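Long-range contacts in sigma regulatory family protein-PP2C phosphatase (PDB 6MAB), which is probably a membrane-bound phosphatase, represented here by its periplasmic sensor domain, which probably senses TCA cycle intermediates: residues I13-L17 with I265-L269; P112-T116 with A128-T132. The contacts are given in a common frame with arbitrary orientation. Numbering follows the deposited sequence.

Contact 1: I13-L17 with I265-L269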
loop_
_atom_site.group_PDB
_atom_site.type_symbol
_atom_site.label_atom_id
_atom_site.label_comp_id
_atom_site.label_asym_id
_atom_site.label_seq_id
_atom_site.Cartn_x
_atom_site.Cartn_y
_atom_site.Cartn_z
ATOM N N ILE A 13 -4.713 -13.062 25.849
ATOM C CA ILE A 13 -5.936 -12.990 25.053
ATOM C C ILE A 13 -5.796 -12.090 23.834
ATOM O O ILE A 13 -6.647 -12.153 22.945
ATOM C CB ILE A 13 -7.149 -12.532 25.886
ATOM C CG1 ILE A 13 -6.969 -11.093 26.368
ATOM C CG2 ILE A 13 -7.384 -13.528 27.046
ATOM C CD1 ILE A 13 -8.158 -10.571 27.205
ATOM N N THR A 14 -4.720 -11.300 23.744
ATOM C CA THR A 14 -4.446 -10.462 22.583
ATOM C C THR A 14 -3.373 -11.031 21.668
ATOM O O THR A 14 -3.129 -10.475 20.597
ATOM C CB THR A 14 -4.028 -9.067 23.032
ATOM O OG1 THR A 14 -2.901 -9.144 23.907
ATOM C CG2 THR A 14 -5.215 -8.369 23.759
ATOM N N SER A 15 -2.736 -12.124 22.065
ATOM C CA SER A 15 -1.603 -12.651 21.314
ATOM C C SER A 15 -1.983 -12.938 19.868
ATOM O O SER A 15 -1.188 -12.729 18.939
ATOM C CB SER A 15 -1.105 -13.924 22.018
ATOM O OG SER A 15 -0.115 -14.570 21.264
ATOM N N ASP A 16 -3.198 -13.419 19.658
ATOM C CA ASP A 16 -3.606 -13.874 18.341
ATOM C C ASP A 16 -3.792 -12.710 17.373
ATOM O O ASP A 16 -3.594 -12.886 16.165
ATOM C CB ASP A 16 -4.881 -14.699 18.481
ATOM C CG ASP A 16 -5.383 -15.223 17.166
ATOM O OD1 ASP A 16 -4.703 -16.083 16.565
ATOM O OD2 ASP A 16 -6.464 -14.775 16.743
ATOM N N LEU A 17 -4.172 -11.528 17.876
ATOM C CA LEU A 17 -4.203 -10.332 17.023
ATOM C C LEU A 17 -2.824 -10.040 16.454
ATOM O O LEU A 17 -2.664 -9.801 15.250
ATOM C CB LEU A 17 -4.691 -9.107 17.806
ATOM C CG LEU A 17 -6.153 -8.940 18.173
ATOM C CD1 LEU A 17 -6.310 -7.794 19.166
ATOM C CD2 LEU A 17 -6.974 -8.674 16.934
ATOM N N ILE A 265 -12.564 -11.174 22.059
ATOM C CA ILE A 265 -11.250 -11.255 22.691
ATOM C C ILE A 265 -11.393 -11.751 24.121
ATOM O O ILE A 265 -10.703 -12.679 24.552
ATOM C CB ILE A 265 -10.550 -9.882 22.642
ATOM C CG1 ILE A 265 -10.230 -9.488 21.197
ATOM C CG2 ILE A 265 -9.300 -9.876 23.538
ATOM C CD1 ILE A 265 -9.213 -10.392 20.514
ATOM N N PHE A 266 -12.298 -11.145 24.880
ATOM C CA PHE A 266 -12.415 -11.488 26.286
ATOM C C PHE A 266 -13.032 -12.862 26.500
ATOM O O PHE A 266 -12.832 -13.449 27.558
ATOM C CB PHE A 266 -13.224 -10.403 27.019
ATOM C CG PHE A 266 -12.372 -9.241 27.476
ATOM C CD1 PHE A 266 -11.650 -8.504 26.568
ATOM C CD2 PHE A 266 -12.259 -8.918 28.814
ATOM C CE1 PHE A 266 -10.853 -7.457 26.972
ATOM C CE2 PHE A 266 -11.457 -7.867 29.216
ATOM C CZ PHE A 266 -10.751 -7.140 28.274
ATOM N N ALA A 267 -13.759 -13.396 25.519
ATOM C CA ALA A 267 -14.347 -14.716 25.681
ATOM C C ALA A 267 -13.273 -15.780 25.846
ATOM O O ALA A 267 -13.562 -16.860 26.383
ATOM C CB ALA A 267 -15.246 -15.064 24.489
ATOM N N SER A 268 -12.046 -15.490 25.393
ATOM C CA SER A 268 -10.916 -16.404 25.591
ATOM C C SER A 268 -10.566 -16.592 27.052
ATOM O O SER A 268 -9.785 -17.498 27.377
ATOM C CB SER A 268 -9.660 -15.895 24.866
ATOM O OG SER A 268 -9.842 -15.905 23.467
ATOM N N LEU A 269 -11.098 -15.759 27.943
ATOM C CA LEU A 269 -10.841 -15.969 29.362
ATOM C C LEU A 269 -11.464 -17.260 29.870
ATOM O O LEU A 269 -10.969 -17.820 30.856
ATOM C CB LEU A 269 -11.363 -14.790 30.190
ATOM C CG LEU A 269 -10.660 -13.450 29.987
ATOM C CD1 LEU A 269 -11.485 -12.338 30.619
ATOM C CD2 LEU A 269 -9.274 -13.487 30.602
HETATM O O HOH W 1 -8.449 -14.029 22.187
#
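Apolar side-chain packing between the long N-terminal helix 2-31 and the last turns of the chain, helix 262-267 and the residues after it, defines this contact, which buries 293 Å² near both chain ends. Ile13 is the centre of it. Its CA-to-CB bond points toward the C-terminal segment, and with chi1 p and chi2 t it spreads its branches over several partners: CG1 lies 3.9 Å from Ile265 CG2, CG2 lies 3.9 Å from Ser268 CB and 4.0 Å from Leu269 CD2. The methyl Ile13 CD1 sits over one face of the Phe266 ring, 4.2 Å from its centroid and 15° off the normal, a CH-pi contact; Trp243 meets the same ring edge-to-face. One helical turn on, Leu17 CG approaches Ile265 CD1 at 4.1 Å, and both side chains also touch Glu260 of strand 254-261. A long helix leading into two antiparallel sheet modules, with the chain's end returning to it, is consistent with the double Cache folds of extracytoplasmic sensors, in which both ends lead toward the membrane. The helix is kinked here, and Leu17 N makes only a weak bond to Thr14 O within the segment. The polar link between the segments is indirect: a single water places its O 2.7 Å from Ile13 O, to which it donates, and 2.7 Å from Ser268 OG.

Contact 2: P112-T116 with A128-T132; sequences PFLAT and AVLQT
Antiparallel pairing of neighbouring strands in a beta hairpin is the principle illustrated by residues 112-116 and 128-132. The axes of 113-116 and 128-132 run 4.7 Å apart at 178°, both backbones extended; Pro112 precedes its strand in a helical-region turn conformation (phi/psi -73/-39). Phe113 CA faces Thr132 CA at 4.2 Å and Ala115 CA faces Leu130 CA at 4.5 Å in non-hydrogen-bonded pairs; Leu114 with Gln131 and Thr116 with Val129 are hydrogen-bonded pairs. Each of the latter closes a two-bond ring: Leu114 N to Gln131 O 2.8 Å and Gln131 N to Leu114 O 3.0 Å, then Thr116 N to Val129 O 3.0 Å and Val129 N to Thr116 O 2.8 Å. CA-H...O contacts supplement them, as from Leu130 CA to Leu114 O at 3.5 Å. The hairpin flanks a five-stranded antiparallel sheet of order 2-1-5-4-3, consistent with the PAS-like topology of Cache modules; strand 113-119 is outermost and strand 142-151 pairs with the far side of 126-135. Side chains alternate. On one face Ala115 CB meets Leu130 CD1 at 3.9 Å and Phe113 CB meets Thr132 OG1 at 3.6 Å, while the Phe113 ring (chi1 p) leads away; Asn35 bonds Thr132 OG1 there. On the other, Leu114 (chi1 and chi2 p) brings CG within 4.1 Å of Gln131 CB, Thr116 CG2 lies 4.2 Å from Val129 CB, and the Gln131 amide bonds the backbone of Glu104 and Phe106.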
loop_
_atom_site.group_PDB
_atom_site.type_symbol
_atom_site.label_atom_id
_atom_site.label_comp_id
_atom_site.label_asym_id
_atom_site.label_seq_id
_atom_site.Cartn_x
_atom_site.Cartn_y
_atom_site.Cartn_z
ATOM N N PRO A 112 17.205 1.767 -5.014
ATOM C CA PRO A 112 17.021 0.950 -6.217
ATOM C C PRO A 112 15.582 0.901 -6.666
ATOM O O PRO A 112 15.313 0.907 -7.876
ATOM C CB PRO A 112 17.526 -0.430 -5.792
ATOM C CG PRO A 112 17.385 -0.428 -4.296
ATOM C CD PRO A 112 17.648 0.977 -3.857
ATOM N N PHE A 113 14.647 0.819 -5.725
ATOM C CA PHE A 113 13.238 0.673 -6.058
ATOM C C PHE A 113 12.413 0.968 -4.813
ATOM O O PHE A 113 12.933 1.055 -3.695
ATOM C CB PHE A 113 12.899 -0.748 -6.566
ATOM C CG PHE A 113 13.082 -1.807 -5.531
ATOM C CD1 PHE A 113 12.046 -2.145 -4.688
ATOM C CD2 PHE A 113 14.283 -2.488 -5.419
ATOM C CE1 PHE A 113 12.210 -3.136 -3.713
ATOM C CE2 PHE A 113 14.454 -3.483 -4.453
ATOM C CZ PHE A 113 13.433 -3.797 -3.606
ATOM N N LEU A 114 11.107 1.088 -5.025
ATOM C CA LEU A 114 10.170 1.091 -3.914
ATOM C C LEU A 114 8.923 0.321 -4.307
ATOM O O LEU A 114 8.597 0.163 -5.491
ATOM C CB LEU A 114 9.797 2.506 -3.462
ATOM C CG LEU A 114 9.077 3.416 -4.449
ATOM C CD1 LEU A 114 7.577 3.149 -4.567
ATOM C CD2 LEU A 114 9.329 4.881 -4.008
ATOM N N ALA A 115 8.212 -0.139 -3.288
ATOM C CA ALA A 115 6.923 -0.796 -3.466
ATOM C C ALA A 115 5.995 -0.314 -2.367
ATOM O O ALA A 115 6.370 -0.321 -1.194
ATOM C CB ALA A 115 7.061 -2.316 -3.420
ATOM N N THR A 116 4.796 0.117 -2.729
ATOM C CA THR A 116 3.872 0.609 -1.718
ATOM C C THR A 116 2.453 0.349 -2.192
ATOM O O THR A 116 2.233 -0.214 -3.260
ATOM C CB THR A 116 4.150 2.072 -1.411
ATOM O OG1 THR A 116 3.407 2.471 -0.255
ATOM C CG2 THR A 116 3.852 2.970 -2.600
ATOM N N ALA A 128 -0.956 -1.934 -5.875
ATOM C CA ALA A 128 0.461 -2.008 -5.588
ATOM C C ALA A 128 1.185 -1.124 -6.584
ATOM O O ALA A 128 1.124 -1.366 -7.792
ATOM C CB ALA A 128 0.936 -3.445 -5.717
ATOM N N VAL A 129 1.855 -0.106 -6.071
ATOM C CA VAL A 129 2.596 0.857 -6.873
ATOM C C VAL A 129 4.062 0.507 -6.718
ATOM O O VAL A 129 4.624 0.667 -5.631
ATOM C CB VAL A 129 2.326 2.290 -6.416
ATOM C CG1 VAL A 129 3.069 3.280 -7.292
ATOM C CG2 VAL A 129 0.816 2.573 -6.402
ATOM N N LEU A 130 4.661 0.031 -7.796
ATOM C CA LEU A 130 6.067 -0.359 -7.820
ATOM C C LEU A 130 6.826 0.575 -8.751
ATOM O O LEU A 130 6.401 0.811 -9.885
ATOM C CB LEU A 130 6.221 -1.798 -8.279
ATOM C CG LEU A 130 6.117 -2.828 -7.166
ATOM C CD1 LEU A 130 4.758 -2.794 -6.477
ATOM C CD2 LEU A 130 6.410 -4.226 -7.689
ATOM N N GLN A 131 7.906 1.154 -8.240
ATOM C CA GLN A 131 8.769 2.038 -9.003
ATOM C C GLN A 131 10.187 1.535 -8.893
ATOM O O GLN A 131 10.660 1.288 -7.779
ATOM C CB GLN A 131 8.643 3.469 -8.482
ATOM C CG GLN A 131 7.216 3.946 -8.595
ATOM C CD GLN A 131 6.988 5.379 -8.111
ATOM O OE1 GLN A 131 7.929 6.151 -7.905
ATOM N NE2 GLN A 131 5.719 5.739 -7.959
ATOM N N THR A 132 10.839 1.362 -10.042
ATOM C CA THR A 132 12.190 0.826 -10.113
ATOM C C THR A 132 13.068 1.711 -10.992
ATOM O O THR A 132 12.706 2.016 -12.133
ATOM C CB THR A 132 12.141 -0.593 -10.648
ATOM O OG1 THR A 132 11.324 -1.380 -9.779
ATOM C CG2 THR A 132 13.553 -1.197 -10.738
#

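In the fold
The two contacts illustrate how one chain combines local and distant closure. Contact 2 joins segments whose closest ends are 12 residues apart, in one hairpin, and lies wholly within the long loop that contact 1 closes across 248 residues. Their centres are 36 Å apart and their nearest atoms about 21 Å, so neither touches the other. The centre of contact 2 lies about 10 Å from the centre of the chain, that of contact 1 about 28 Å. They belong to different sheet modules: 112-116 with 128-132 to the five-stranded sheet, 13-17 with 265-269 beside the six-stranded one. Helix 2-31 links them, since Pro33 and Asn35, just beyond its end, touch contact 2. No bound ligand marks a site near either.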